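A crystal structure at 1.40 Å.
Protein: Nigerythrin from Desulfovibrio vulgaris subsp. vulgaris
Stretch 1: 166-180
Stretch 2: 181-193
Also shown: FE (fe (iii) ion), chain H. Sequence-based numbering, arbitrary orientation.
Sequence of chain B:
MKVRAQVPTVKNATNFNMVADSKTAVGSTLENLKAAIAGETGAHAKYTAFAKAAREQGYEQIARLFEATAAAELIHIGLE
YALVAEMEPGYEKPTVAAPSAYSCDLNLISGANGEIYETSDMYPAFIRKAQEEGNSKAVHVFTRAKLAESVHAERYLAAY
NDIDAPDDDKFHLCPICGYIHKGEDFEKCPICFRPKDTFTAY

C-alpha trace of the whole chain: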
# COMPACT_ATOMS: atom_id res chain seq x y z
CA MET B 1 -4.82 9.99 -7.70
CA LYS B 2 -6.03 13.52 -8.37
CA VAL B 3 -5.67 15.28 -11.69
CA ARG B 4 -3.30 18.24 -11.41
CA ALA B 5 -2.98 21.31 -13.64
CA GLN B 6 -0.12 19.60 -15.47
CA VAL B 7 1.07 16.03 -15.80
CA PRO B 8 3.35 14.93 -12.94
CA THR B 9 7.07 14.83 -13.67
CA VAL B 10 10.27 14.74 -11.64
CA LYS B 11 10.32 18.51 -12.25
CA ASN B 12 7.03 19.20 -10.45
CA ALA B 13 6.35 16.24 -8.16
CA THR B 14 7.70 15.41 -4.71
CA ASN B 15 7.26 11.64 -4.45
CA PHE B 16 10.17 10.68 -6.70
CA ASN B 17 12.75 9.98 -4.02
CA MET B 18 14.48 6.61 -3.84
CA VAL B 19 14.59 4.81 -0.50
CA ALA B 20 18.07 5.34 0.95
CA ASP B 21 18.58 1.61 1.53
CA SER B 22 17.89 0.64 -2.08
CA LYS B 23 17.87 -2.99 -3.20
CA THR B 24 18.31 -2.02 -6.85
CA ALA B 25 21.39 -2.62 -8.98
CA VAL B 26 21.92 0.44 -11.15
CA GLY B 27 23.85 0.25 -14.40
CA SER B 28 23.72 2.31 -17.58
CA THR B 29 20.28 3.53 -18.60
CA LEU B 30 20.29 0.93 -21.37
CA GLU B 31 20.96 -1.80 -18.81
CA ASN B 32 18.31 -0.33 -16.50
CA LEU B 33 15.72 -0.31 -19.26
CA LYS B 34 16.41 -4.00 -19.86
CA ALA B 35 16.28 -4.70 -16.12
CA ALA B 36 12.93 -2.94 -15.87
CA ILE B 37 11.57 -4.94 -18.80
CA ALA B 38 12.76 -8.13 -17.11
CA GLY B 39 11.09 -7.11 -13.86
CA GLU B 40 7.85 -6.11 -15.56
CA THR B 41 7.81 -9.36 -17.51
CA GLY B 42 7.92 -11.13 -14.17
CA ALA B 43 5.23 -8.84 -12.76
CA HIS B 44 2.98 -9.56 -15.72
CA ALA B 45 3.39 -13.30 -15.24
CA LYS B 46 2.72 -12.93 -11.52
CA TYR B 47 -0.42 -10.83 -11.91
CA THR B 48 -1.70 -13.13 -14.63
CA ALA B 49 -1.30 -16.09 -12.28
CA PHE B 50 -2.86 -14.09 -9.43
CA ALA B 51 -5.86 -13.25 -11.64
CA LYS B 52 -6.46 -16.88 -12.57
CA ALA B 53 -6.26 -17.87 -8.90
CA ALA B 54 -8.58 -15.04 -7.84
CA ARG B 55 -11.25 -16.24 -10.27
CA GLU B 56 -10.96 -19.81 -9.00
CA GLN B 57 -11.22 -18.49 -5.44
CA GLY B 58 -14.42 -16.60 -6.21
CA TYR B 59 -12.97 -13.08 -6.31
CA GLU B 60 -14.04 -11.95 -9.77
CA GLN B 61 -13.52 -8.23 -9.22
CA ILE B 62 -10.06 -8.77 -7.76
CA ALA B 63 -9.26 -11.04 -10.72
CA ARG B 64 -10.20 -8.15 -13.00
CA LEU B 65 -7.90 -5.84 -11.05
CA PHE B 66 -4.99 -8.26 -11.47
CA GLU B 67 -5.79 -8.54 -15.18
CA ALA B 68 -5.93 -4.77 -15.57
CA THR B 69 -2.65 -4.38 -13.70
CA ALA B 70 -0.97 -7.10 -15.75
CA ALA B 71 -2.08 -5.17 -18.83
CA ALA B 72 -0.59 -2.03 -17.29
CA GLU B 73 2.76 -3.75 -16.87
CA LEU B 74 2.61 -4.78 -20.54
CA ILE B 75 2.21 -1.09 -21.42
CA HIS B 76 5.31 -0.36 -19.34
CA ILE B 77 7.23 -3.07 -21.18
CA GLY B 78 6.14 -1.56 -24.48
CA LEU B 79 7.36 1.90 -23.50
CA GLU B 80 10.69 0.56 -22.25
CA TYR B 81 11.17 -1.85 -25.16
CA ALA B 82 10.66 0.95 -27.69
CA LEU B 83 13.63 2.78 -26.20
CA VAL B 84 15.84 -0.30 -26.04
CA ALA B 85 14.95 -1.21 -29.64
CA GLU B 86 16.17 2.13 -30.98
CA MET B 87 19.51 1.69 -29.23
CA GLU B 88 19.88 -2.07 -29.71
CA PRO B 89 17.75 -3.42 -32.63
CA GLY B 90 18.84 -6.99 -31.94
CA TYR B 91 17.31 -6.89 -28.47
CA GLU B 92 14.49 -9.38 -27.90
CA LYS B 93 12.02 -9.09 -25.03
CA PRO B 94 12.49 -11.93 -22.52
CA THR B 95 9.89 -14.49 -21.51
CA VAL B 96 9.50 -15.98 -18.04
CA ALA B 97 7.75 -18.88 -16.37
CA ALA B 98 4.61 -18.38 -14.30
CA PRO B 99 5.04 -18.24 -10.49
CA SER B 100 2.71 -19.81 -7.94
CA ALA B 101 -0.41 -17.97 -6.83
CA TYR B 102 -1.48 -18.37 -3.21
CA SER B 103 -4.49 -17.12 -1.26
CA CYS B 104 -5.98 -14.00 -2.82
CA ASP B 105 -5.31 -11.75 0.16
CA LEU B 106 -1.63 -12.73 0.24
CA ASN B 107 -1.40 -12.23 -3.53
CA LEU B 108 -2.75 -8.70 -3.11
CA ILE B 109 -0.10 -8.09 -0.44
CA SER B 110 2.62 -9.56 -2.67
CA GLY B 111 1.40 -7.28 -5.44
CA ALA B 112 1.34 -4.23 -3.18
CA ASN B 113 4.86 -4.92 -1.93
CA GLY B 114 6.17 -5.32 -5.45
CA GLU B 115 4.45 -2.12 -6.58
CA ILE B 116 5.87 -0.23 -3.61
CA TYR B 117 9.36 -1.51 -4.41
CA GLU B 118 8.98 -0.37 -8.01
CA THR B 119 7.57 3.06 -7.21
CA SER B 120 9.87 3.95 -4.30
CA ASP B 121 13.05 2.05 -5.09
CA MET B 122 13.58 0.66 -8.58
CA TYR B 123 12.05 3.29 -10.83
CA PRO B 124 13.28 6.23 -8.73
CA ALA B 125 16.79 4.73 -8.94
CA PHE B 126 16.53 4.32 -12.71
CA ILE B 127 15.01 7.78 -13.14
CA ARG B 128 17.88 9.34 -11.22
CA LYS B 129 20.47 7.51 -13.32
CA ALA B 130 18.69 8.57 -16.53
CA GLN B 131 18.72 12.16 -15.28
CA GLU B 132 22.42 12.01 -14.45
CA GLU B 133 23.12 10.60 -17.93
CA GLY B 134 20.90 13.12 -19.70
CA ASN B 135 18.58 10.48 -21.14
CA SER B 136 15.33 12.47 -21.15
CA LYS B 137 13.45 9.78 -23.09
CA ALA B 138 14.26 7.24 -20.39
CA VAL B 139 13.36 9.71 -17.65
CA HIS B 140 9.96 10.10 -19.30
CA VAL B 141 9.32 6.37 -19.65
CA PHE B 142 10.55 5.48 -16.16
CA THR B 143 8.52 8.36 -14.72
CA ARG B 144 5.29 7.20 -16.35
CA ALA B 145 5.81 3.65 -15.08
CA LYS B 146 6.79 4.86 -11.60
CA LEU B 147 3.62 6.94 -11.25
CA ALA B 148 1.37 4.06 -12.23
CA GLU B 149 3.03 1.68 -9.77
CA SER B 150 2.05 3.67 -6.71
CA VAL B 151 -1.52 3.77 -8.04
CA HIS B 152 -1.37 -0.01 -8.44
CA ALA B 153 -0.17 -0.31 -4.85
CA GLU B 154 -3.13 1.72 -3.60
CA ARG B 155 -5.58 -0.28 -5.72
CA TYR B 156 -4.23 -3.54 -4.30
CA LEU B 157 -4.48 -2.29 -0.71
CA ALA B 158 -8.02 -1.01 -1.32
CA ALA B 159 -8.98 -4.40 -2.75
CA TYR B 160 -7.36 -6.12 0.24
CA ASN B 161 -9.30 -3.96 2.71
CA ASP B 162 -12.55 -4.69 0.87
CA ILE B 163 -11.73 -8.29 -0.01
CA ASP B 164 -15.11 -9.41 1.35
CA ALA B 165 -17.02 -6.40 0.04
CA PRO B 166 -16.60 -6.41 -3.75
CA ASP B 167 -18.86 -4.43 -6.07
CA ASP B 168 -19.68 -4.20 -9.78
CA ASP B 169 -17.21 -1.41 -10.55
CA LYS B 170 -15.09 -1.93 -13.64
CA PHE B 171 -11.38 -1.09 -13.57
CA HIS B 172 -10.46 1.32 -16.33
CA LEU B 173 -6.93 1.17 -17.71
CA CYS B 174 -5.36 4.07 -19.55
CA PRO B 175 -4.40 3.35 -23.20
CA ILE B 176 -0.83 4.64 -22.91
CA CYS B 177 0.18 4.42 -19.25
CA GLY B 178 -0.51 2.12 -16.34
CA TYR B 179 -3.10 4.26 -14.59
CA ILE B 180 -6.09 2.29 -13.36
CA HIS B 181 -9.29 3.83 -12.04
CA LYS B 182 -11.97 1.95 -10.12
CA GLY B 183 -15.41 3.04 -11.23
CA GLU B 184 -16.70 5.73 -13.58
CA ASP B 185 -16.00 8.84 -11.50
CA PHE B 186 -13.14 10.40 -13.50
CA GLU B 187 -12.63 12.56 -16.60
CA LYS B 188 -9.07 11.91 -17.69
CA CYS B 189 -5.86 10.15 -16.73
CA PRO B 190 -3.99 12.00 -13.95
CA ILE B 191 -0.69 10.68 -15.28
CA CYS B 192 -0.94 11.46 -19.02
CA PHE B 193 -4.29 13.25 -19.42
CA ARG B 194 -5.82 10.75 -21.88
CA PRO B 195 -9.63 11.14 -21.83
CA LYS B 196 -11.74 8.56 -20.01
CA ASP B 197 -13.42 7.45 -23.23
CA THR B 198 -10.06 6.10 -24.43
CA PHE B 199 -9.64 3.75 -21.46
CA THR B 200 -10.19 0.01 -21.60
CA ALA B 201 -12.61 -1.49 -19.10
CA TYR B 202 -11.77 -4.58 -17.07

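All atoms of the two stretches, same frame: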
# COMPACT_ATOMS: atom_id res chain seq x y z
N PRO B 166 -16.81 -6.82 -2.36
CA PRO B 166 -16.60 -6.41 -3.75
C PRO B 166 -17.85 -5.71 -4.29
O PRO B 166 -18.90 -5.74 -3.66
CB PRO B 166 -16.35 -7.74 -4.48
CG PRO B 166 -15.98 -8.70 -3.38
CD PRO B 166 -16.86 -8.28 -2.24
N ASP B 167 -17.72 -5.08 -5.45
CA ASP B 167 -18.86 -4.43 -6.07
C ASP B 167 -18.77 -4.65 -7.57
O ASP B 167 -17.91 -5.39 -8.04
CB ASP B 167 -18.91 -2.93 -5.72
CG ASP B 167 -17.61 -2.22 -5.99
OD1 ASP B 167 -17.14 -2.25 -7.15
OD2 ASP B 167 -17.07 -1.61 -5.05
N ASP B 168 -19.66 -4.02 -8.33
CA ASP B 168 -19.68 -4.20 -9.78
C ASP B 168 -18.83 -3.21 -10.56
O ASP B 168 -18.88 -3.19 -11.80
CB ASP B 168 -21.12 -4.17 -10.28
CG ASP B 168 -21.72 -2.77 -10.25
OD1 ASP B 168 -21.35 -1.98 -9.35
OD2 ASP B 168 -22.58 -2.47 -11.11
N ASP B 169 -18.05 -2.39 -9.87
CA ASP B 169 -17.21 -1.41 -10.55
C ASP B 169 -16.23 -2.06 -11.51
O ASP B 169 -15.65 -3.11 -11.21
CB ASP B 169 -16.38 -0.60 -9.55
CG ASP B 169 -17.18 0.49 -8.86
OD1 ASP B 169 -18.37 0.68 -9.19
OD2 ASP B 169 -16.60 1.16 -7.97
N LYS B 170 -16.04 -1.44 -12.66
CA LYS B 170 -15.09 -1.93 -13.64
C LYS B 170 -13.79 -1.18 -13.34
O LYS B 170 -13.81 -0.11 -12.73
CB LYS B 170 -15.54 -1.59 -15.07
CG LYS B 170 -16.75 -2.25 -15.42
N PHE B 171 -12.67 -1.75 -13.75
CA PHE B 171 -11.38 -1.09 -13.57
C PHE B 171 -10.99 -0.59 -14.94
O PHE B 171 -10.87 -1.37 -15.88
CB PHE B 171 -10.31 -2.05 -13.05
CG PHE B 171 -10.54 -2.51 -11.65
CD1 PHE B 171 -11.09 -3.76 -11.39
CD2 PHE B 171 -10.25 -1.67 -10.58
CE1 PHE B 171 -11.34 -4.17 -10.09
CE2 PHE B 171 -10.50 -2.07 -9.27
CZ PHE B 171 -11.04 -3.33 -9.02
N HIS B 172 -10.81 0.71 -15.06
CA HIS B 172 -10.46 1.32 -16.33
C HIS B 172 -8.97 1.58 -16.42
O HIS B 172 -8.39 2.25 -15.56
CB HIS B 172 -11.25 2.62 -16.49
CG HIS B 172 -12.73 2.41 -16.48
ND1 HIS B 172 -13.41 1.92 -17.57
CD2 HIS B 172 -13.64 2.57 -15.50
CE1 HIS B 172 -14.69 1.80 -17.27
NE2 HIS B 172 -14.86 2.18 -16.01
N LEU B 173 -8.36 1.04 -17.46
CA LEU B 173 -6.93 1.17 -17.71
C LEU B 173 -6.66 2.17 -18.82
O LEU B 173 -7.28 2.13 -19.88
CB LEU B 173 -6.34 -0.18 -18.10
CG LEU B 173 -4.86 -0.19 -18.50
CD1 LEU B 173 -4.00 0.17 -17.30
CD2 LEU B 173 -4.48 -1.57 -19.02
N CYS B 174 -5.72 3.08 -18.56
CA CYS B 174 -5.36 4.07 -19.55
C CYS B 174 -4.76 3.37 -20.78
O CYS B 174 -4.16 2.31 -20.67
CB CYS B 174 -4.34 5.03 -18.95
SG CYS B 174 -3.76 6.29 -20.09
N PRO B 175 -4.94 3.96 -21.97
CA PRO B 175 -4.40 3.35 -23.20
C PRO B 175 -2.88 3.41 -23.32
O PRO B 175 -2.27 2.52 -23.92
CB PRO B 175 -5.08 4.14 -24.31
CG PRO B 175 -6.31 4.68 -23.68
CD PRO B 175 -5.86 5.06 -22.30
N ILE B 176 -2.27 4.46 -22.78
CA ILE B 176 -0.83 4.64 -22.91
C ILE B 176 0.03 4.64 -21.65
O ILE B 176 1.25 4.80 -21.72
CB ILE B 176 -0.51 5.91 -23.72
CG1 ILE B 176 -1.04 7.14 -22.98
CG2 ILE B 176 -1.12 5.80 -25.11
CD1 ILE B 176 -0.62 8.45 -23.63
N CYS B 177 -0.60 4.50 -20.48
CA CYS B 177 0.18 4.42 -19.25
C CYS B 177 -0.53 3.42 -18.36
O CYS B 177 -1.60 2.93 -18.70
CB CYS B 177 0.34 5.80 -18.59
SG CYS B 177 -0.98 6.39 -17.52
N GLY B 178 0.08 3.11 -17.22
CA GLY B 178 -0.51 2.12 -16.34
C GLY B 178 -1.59 2.56 -15.38
O GLY B 178 -2.01 1.77 -14.54
N TYR B 179 -2.07 3.79 -15.50
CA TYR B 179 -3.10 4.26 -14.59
C TYR B 179 -4.37 3.42 -14.65
O TYR B 179 -4.88 3.11 -15.73
CB TYR B 179 -3.46 5.72 -14.88
CG TYR B 179 -4.53 6.25 -13.95
CD1 TYR B 179 -4.25 6.51 -12.61
CD2 TYR B 179 -5.82 6.47 -14.41
CE1 TYR B 179 -5.24 6.98 -11.75
CE2 TYR B 179 -6.82 6.94 -13.56
CZ TYR B 179 -6.52 7.19 -12.23
OH TYR B 179 -7.50 7.67 -11.39
N ILE B 180 -4.87 3.07 -13.47
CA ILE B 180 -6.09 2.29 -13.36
C ILE B 180 -7.04 3.02 -12.42
O ILE B 180 -6.64 3.45 -11.34
CB ILE B 180 -5.82 0.89 -12.76
CG1 ILE B 180 -4.99 0.07 -13.75
CG2 ILE B 180 -7.14 0.19 -12.45
CD1 ILE B 180 -4.50 -1.25 -13.19
N HIS B 181 -8.28 3.17 -12.85
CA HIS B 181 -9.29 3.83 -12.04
C HIS B 181 -10.40 2.84 -11.75
O HIS B 181 -10.81 2.08 -12.63
CB HIS B 181 -9.89 5.03 -12.78
CG HIS B 181 -10.63 5.97 -11.87
ND1 HIS B 181 -10.00 7.01 -11.23
CD2 HIS B 181 -11.92 5.98 -11.45
CE1 HIS B 181 -10.87 7.63 -10.45
NE2 HIS B 181 -12.04 7.02 -10.57
N LYS B 182 -10.88 2.84 -10.51
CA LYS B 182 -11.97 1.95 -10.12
C LYS B 182 -13.27 2.74 -10.21
O LYS B 182 -13.45 3.72 -9.49
CB LYS B 182 -11.77 1.43 -8.70
CG LYS B 182 -12.91 0.53 -8.22
CD LYS B 182 -12.65 -0.02 -6.83
CE LYS B 182 -13.80 -0.89 -6.34
NZ LYS B 182 -15.05 -0.11 -6.10
N GLY B 183 -14.16 2.33 -11.09
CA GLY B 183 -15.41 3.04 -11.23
C GLY B 183 -15.40 4.06 -12.35
O GLY B 183 -14.39 4.23 -13.03
N GLU B 184 -16.52 4.75 -12.52
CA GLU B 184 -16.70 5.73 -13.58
C GLU B 184 -16.41 7.18 -13.22
O GLU B 184 -16.38 8.04 -14.11
CB GLU B 184 -18.14 5.66 -14.11
CG GLU B 184 -18.63 4.27 -14.42
CD GLU B 184 -17.78 3.58 -15.46
OE1 GLU B 184 -17.58 4.17 -16.54
OE2 GLU B 184 -17.31 2.46 -15.20
N ASP B 185 -16.21 7.47 -11.94
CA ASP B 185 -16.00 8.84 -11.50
C ASP B 185 -14.65 9.49 -11.82
O ASP B 185 -13.86 9.77 -10.91
CB ASP B 185 -16.27 8.96 -10.00
CG ASP B 185 -16.58 10.38 -9.57
OD1 ASP B 185 -15.77 11.29 -9.86
OD2 ASP B 185 -17.64 10.59 -8.94
N PHE B 186 -14.38 9.74 -13.09
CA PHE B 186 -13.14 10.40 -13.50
C PHE B 186 -13.31 10.93 -14.92
O PHE B 186 -14.14 10.44 -15.68
CB PHE B 186 -11.94 9.45 -13.39
CG PHE B 186 -11.87 8.38 -14.45
CD1 PHE B 186 -10.95 8.47 -15.49
CD2 PHE B 186 -12.71 7.27 -14.40
CE1 PHE B 186 -10.85 7.47 -16.44
CE2 PHE B 186 -12.61 6.26 -15.35
CZ PHE B 186 -11.68 6.36 -16.37
N GLU B 187 -12.54 11.95 -15.27
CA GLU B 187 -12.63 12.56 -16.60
C GLU B 187 -11.45 12.22 -17.49
O GLU B 187 -11.62 11.98 -18.69
CB GLU B 187 -12.76 14.07 -16.46
N LYS B 188 -10.25 12.22 -16.92
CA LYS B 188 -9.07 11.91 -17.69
C LYS B 188 -7.98 11.32 -16.81
O LYS B 188 -8.07 11.37 -15.58
CB LYS B 188 -8.54 13.17 -18.39
CG LYS B 188 -7.98 14.21 -17.45
CD LYS B 188 -7.59 15.48 -18.20
CE LYS B 188 -6.95 16.49 -17.27
NZ LYS B 188 -6.63 17.77 -17.96
N CYS B 189 -6.97 10.76 -17.45
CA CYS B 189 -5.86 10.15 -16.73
C CYS B 189 -5.03 11.21 -16.01
O CYS B 189 -4.60 12.19 -16.61
CB CYS B 189 -4.97 9.40 -17.71
SG CYS B 189 -3.61 8.56 -16.90
N PRO B 190 -4.79 11.02 -14.70
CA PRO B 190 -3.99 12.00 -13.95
C PRO B 190 -2.51 11.93 -14.28
O PRO B 190 -1.75 12.84 -13.95
CB PRO B 190 -4.29 11.64 -12.50
CG PRO B 190 -4.46 10.15 -12.57
CD PRO B 190 -5.32 9.98 -13.81
N ILE B 191 -2.09 10.85 -14.93
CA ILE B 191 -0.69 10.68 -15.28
C ILE B 191 -0.35 11.22 -16.67
O ILE B 191 0.69 11.87 -16.83
CB ILE B 191 -0.28 9.18 -15.19
CG1 ILE B 191 -0.34 8.72 -13.73
CG2 ILE B 191 1.12 8.98 -15.76
CD1 ILE B 191 -0.07 7.23 -13.53
N CYS B 192 -1.21 10.99 -17.65
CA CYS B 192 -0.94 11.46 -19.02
C CYS B 192 -2.05 12.28 -19.66
O CYS B 192 -1.91 12.72 -20.80
CB CYS B 192 -0.63 10.26 -19.92
SG CYS B 192 -2.08 9.23 -20.26
N PHE B 193 -3.15 12.47 -18.94
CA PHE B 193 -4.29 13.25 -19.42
C PHE B 193 -5.17 12.64 -20.52
O PHE B 193 -6.03 13.32 -21.07
CB PHE B 193 -3.83 14.64 -19.87
CG PHE B 193 -3.52 15.59 -18.73
CD1 PHE B 193 -3.54 15.15 -17.40
CD2 PHE B 193 -3.19 16.91 -18.99
CE1 PHE B 193 -3.24 16.03 -16.35
CE2 PHE B 193 -2.88 17.80 -17.95
CZ PHE B 193 -2.90 17.36 -16.64
FE FE H . -2.48 7.63 -18.73
O HOH W 1 -17.66 0.99 -13.18

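Stretch 2 continues directly from Ile180 and folds back along stretch 1 as an antiparallel strand, with His181 opposite His172 and Lys182 opposite Phe171. His181 and His172 form the hydrogen-bonded pair: His181 N donates to His172 O (2.9 Å) and His172 N to His181 O (2.8 Å). The His181 ring meets Tyr179 at its edge, where ND1 lies 2.6 Å from Tyr179 OH in a hydrogen bond that either group could donate. Lys182 extends past the Phe171 ring, its CG 3.7 Å from Phe171 CE2, and carries its ammonium between two carboxylates; salt bridges of 2.7 Å join Lys182 NZ to Asp167 OD2 and to Asp169 OD2. Gly183 N prolongs the ladder with a 3.0 Å bond to Lys170 O, and its positive phi suits a residue without a side chain. Glu184 OE2 accepts from His172 NE2 (2.6 Å) and, through a water, also reaches Lys170 N. Phe186 packs obliquely against His172, its CZ 3.8 Å from His172 CB.

Cys189 and Cys192 then join Cys174 and Cys177 in binding the iron, every SG–FE distance being 2.3–2.4 Å, so the metal ties the two stretches together. Between these cysteines, Pro190 covers one face of the Tyr179 ring, and Ile191 CD1 approaches Tyr179 CB at 3.9 Å.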